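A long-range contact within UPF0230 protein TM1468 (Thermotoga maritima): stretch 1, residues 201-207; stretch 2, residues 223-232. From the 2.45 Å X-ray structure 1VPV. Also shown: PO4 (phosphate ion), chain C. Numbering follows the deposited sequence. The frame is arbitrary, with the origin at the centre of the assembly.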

# COMPACT_ATOMS: atom_id res chain seq x y z
N ILE A 201 -19.35 10.15 -11.25
CA ILE A 201 -19.14 8.73 -10.97
C ILE A 201 -17.91 8.53 -10.07
O ILE A 201 -16.93 9.27 -10.15
CB ILE A 201 -18.99 7.85 -12.28
CG1 ILE A 201 -19.04 6.37 -11.94
CG2 ILE A 201 -17.66 8.10 -12.99
CD1 ILE A 201 -19.42 5.49 -13.10
N ARG A 202 -18.00 7.53 -9.21
CA ARG A 202 -16.89 7.01 -8.42
C ARG A 202 -16.95 5.51 -8.59
O ARG A 202 -18.02 4.91 -8.56
CB ARG A 202 -17.11 7.32 -6.96
CG ARG A 202 -17.42 8.80 -6.69
CD ARG A 202 -16.16 9.64 -6.86
NE ARG A 202 -16.43 10.98 -6.35
CZ ARG A 202 -16.69 12.05 -7.09
NH1 ARG A 202 -16.73 11.98 -8.41
NH2 ARG A 202 -16.96 13.18 -6.49
N VAL A 203 -15.80 4.90 -8.78
CA VAL A 203 -15.69 3.47 -8.97
C VAL A 203 -14.99 2.93 -7.76
O VAL A 203 -13.89 3.39 -7.43
CB VAL A 203 -14.83 3.17 -10.21
CG1 VAL A 203 -14.53 1.67 -10.36
CG2 VAL A 203 -15.57 3.66 -11.43
N CYS A 204 -15.62 1.95 -7.12
CA CYS A 204 -15.11 1.33 -5.90
C CYS A 204 -14.40 0.03 -6.20
O CYS A 204 -14.94 -0.85 -6.85
CB CYS A 204 -16.24 1.08 -4.90
SG CYS A 204 -17.26 2.56 -4.51
N LEU A 205 -13.19 -0.10 -5.67
CA LEU A 205 -12.44 -1.32 -5.83
C LEU A 205 -11.97 -1.86 -4.49
O LEU A 205 -11.95 -1.14 -3.46
CB LEU A 205 -11.23 -1.09 -6.75
CG LEU A 205 -11.49 -0.54 -8.16
CD1 LEU A 205 -11.54 0.99 -8.20
CD2 LEU A 205 -10.42 -0.99 -9.10
N HIS A 206 -11.60 -3.14 -4.50
CA HIS A 206 -10.83 -3.74 -3.42
C HIS A 206 -9.86 -4.72 -4.02
O HIS A 206 -9.84 -4.94 -5.22
CB HIS A 206 -11.71 -4.44 -2.38
CG HIS A 206 -12.45 -5.63 -2.91
ND1 HIS A 206 -12.43 -6.85 -2.28
CD2 HIS A 206 -13.23 -5.79 -4.01
CE1 HIS A 206 -13.16 -7.71 -2.97
NE2 HIS A 206 -13.67 -7.09 -4.02
N ILE A 207 -9.03 -5.28 -3.15
CA ILE A 207 -8.06 -6.28 -3.53
C ILE A 207 -8.46 -7.60 -2.94
O ILE A 207 -8.67 -7.69 -1.75
CB ILE A 207 -6.70 -5.89 -2.99
CG1 ILE A 207 -6.34 -4.51 -3.55
CG2 ILE A 207 -5.69 -6.99 -3.36
CD1 ILE A 207 -4.87 -4.19 -3.57
N LYS A 223 -21.92 8.50 -1.29
CA LYS A 223 -22.26 7.12 -1.68
C LYS A 223 -21.02 6.25 -1.82
O LYS A 223 -21.04 5.08 -1.44
CB LYS A 223 -23.09 7.08 -2.96
CG LYS A 223 -24.58 7.54 -2.80
CD LYS A 223 -25.32 6.67 -1.78
CE LYS A 223 -26.88 6.57 -2.01
NZ LYS A 223 -27.54 7.76 -2.65
N ALA A 224 -19.93 6.83 -2.32
CA ALA A 224 -18.67 6.11 -2.49
C ALA A 224 -18.14 5.66 -1.14
O ALA A 224 -17.78 4.49 -0.97
CB ALA A 224 -17.66 6.99 -3.17
N ILE A 225 -18.14 6.59 -0.18
CA ILE A 225 -17.74 6.33 1.20
C ILE A 225 -18.56 5.18 1.76
O ILE A 225 -17.99 4.23 2.29
CB ILE A 225 -17.90 7.62 2.09
CG1 ILE A 225 -16.75 8.60 1.85
CG2 ILE A 225 -18.03 7.29 3.58
CD1 ILE A 225 -17.12 10.04 2.33
N GLU A 226 -19.90 5.28 1.65
CA GLU A 226 -20.79 4.20 2.11
C GLU A 226 -20.44 2.86 1.47
O GLU A 226 -20.36 1.83 2.14
CB GLU A 226 -22.25 4.50 1.82
CG GLU A 226 -22.93 5.56 2.69
CD GLU A 226 -24.28 6.09 2.09
OE1 GLU A 226 -25.04 5.31 1.46
OE2 GLU A 226 -24.59 7.30 2.27
N ALA A 227 -20.22 2.87 0.16
CA ALA A 227 -19.88 1.64 -0.56
C ALA A 227 -18.61 0.97 -0.01
O ALA A 227 -18.54 -0.26 0.03
CB ALA A 227 -19.70 1.92 -2.03
N LEU A 228 -17.63 1.77 0.42
CA LEU A 228 -16.33 1.19 0.85
C LEU A 228 -16.51 0.47 2.18
O LEU A 228 -15.92 -0.58 2.42
CB LEU A 228 -15.24 2.27 1.02
CG LEU A 228 -14.70 3.08 -0.17
CD1 LEU A 228 -13.22 3.52 0.08
CD2 LEU A 228 -14.80 2.29 -1.41
N ILE A 229 -17.33 1.10 3.02
CA ILE A 229 -17.60 0.62 4.34
C ILE A 229 -18.54 -0.58 4.25
O ILE A 229 -18.38 -1.51 5.02
CB ILE A 229 -18.18 1.74 5.24
CG1 ILE A 229 -17.07 2.77 5.53
CG2 ILE A 229 -18.72 1.17 6.57
CD1 ILE A 229 -17.57 4.06 6.13
N GLU A 230 -19.49 -0.56 3.32
CA GLU A 230 -20.36 -1.73 3.13
C GLU A 230 -19.57 -2.94 2.63
O GLU A 230 -19.85 -4.06 3.03
CB GLU A 230 -21.58 -1.44 2.23
CG GLU A 230 -22.51 -0.40 2.82
CD GLU A 230 -23.79 -0.18 2.02
OE1 GLU A 230 -24.66 -1.09 2.01
OE2 GLU A 230 -23.96 0.92 1.43
N LYS A 231 -18.56 -2.73 1.80
CA LYS A 231 -17.71 -3.84 1.37
C LYS A 231 -16.95 -4.45 2.54
O LYS A 231 -16.93 -5.67 2.70
CB LYS A 231 -16.76 -3.40 0.26
CG LYS A 231 -15.59 -4.37 -0.02
CD LYS A 231 -16.03 -5.81 -0.40
CE LYS A 231 -16.51 -5.91 -1.84
NZ LYS A 231 -17.20 -7.20 -2.15
N LEU A 232 -16.33 -3.62 3.36
CA LEU A 232 -15.68 -4.09 4.58
C LEU A 232 -16.64 -4.89 5.46
O LEU A 232 -16.26 -5.89 6.08
CB LEU A 232 -15.14 -2.90 5.37
CG LEU A 232 -14.62 -3.18 6.78
CD1 LEU A 232 -13.34 -3.99 6.70
CD2 LEU A 232 -14.38 -1.90 7.54
P PO4 C . -16.14 15.44 -9.98
O1 PO4 C . -15.90 16.76 -9.30
O2 PO4 C . -16.54 15.85 -11.35
O3 PO4 C . -17.18 14.65 -9.27
O4 PO4 C . -14.87 14.66 -10.07

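Helix 223-232 lies against strand 201-207 with the two running nearly parallel, their axes 14° apart and 8.9 Å away at closest approach. No hydrogen bond crosses between them; packing of side chains joins them and buries 276 Å², counting both sides. The strand's alternation sets the pattern: Arg202, Cys204 and His206 point toward the helix, while Val203 and Leu205 point away.

Lys223 opens the helix segment outside the contact; its CA-to-CB bond points sideways and the end of its exposed side chain leads away from the strand. One residue on, Ala224 turns its methyl toward the strand, and CB of Ala224 lies 3.8 Å from CB of Arg202. A side chain this short lets the backbones come close, with CA of Ala224 6.3 Å from CA of Arg202. Arg202 contributes the aliphatic base of its side chain here, while its guanidinium reaches a phosphate ion, probably from the crystallisation liquor, with NH1 of Arg202 donating to PO4 O3 at 2.8 Å.

Ile225 points away and Glu226 is out of reach, so the next contact falls to Ala227, nearly one turn after Ala224. CB of Ala227 sits 3.5 Å from SG of Cys204, a compact, buried pairing of methyl and sulfur. Leu228 follows immediately. Its CA-to-CB bond points sideways, but the end of the side chain comes nearer the strand, placing CD2 of Leu228 4.0 Å from CB of Cys204. Small Cys204 thus packs against both residues, and none of the three brings a charge into this buried region.

Ile229 and Glu230 lie beyond reach. Lys231 closes the contact where the backbones are farther apart, CA of Lys231 lying 8.4 Å from CA of His206, and a long side chain can span the gap. CE of Lys231 lies over one face of the His206 ring, 3.9 Å from the ring centroid and 13° off the normal, forming a CH-pi contact. The CE methylene covers that face of the imidazole, while NZ hydrogen-bonds elsewhere in the structure.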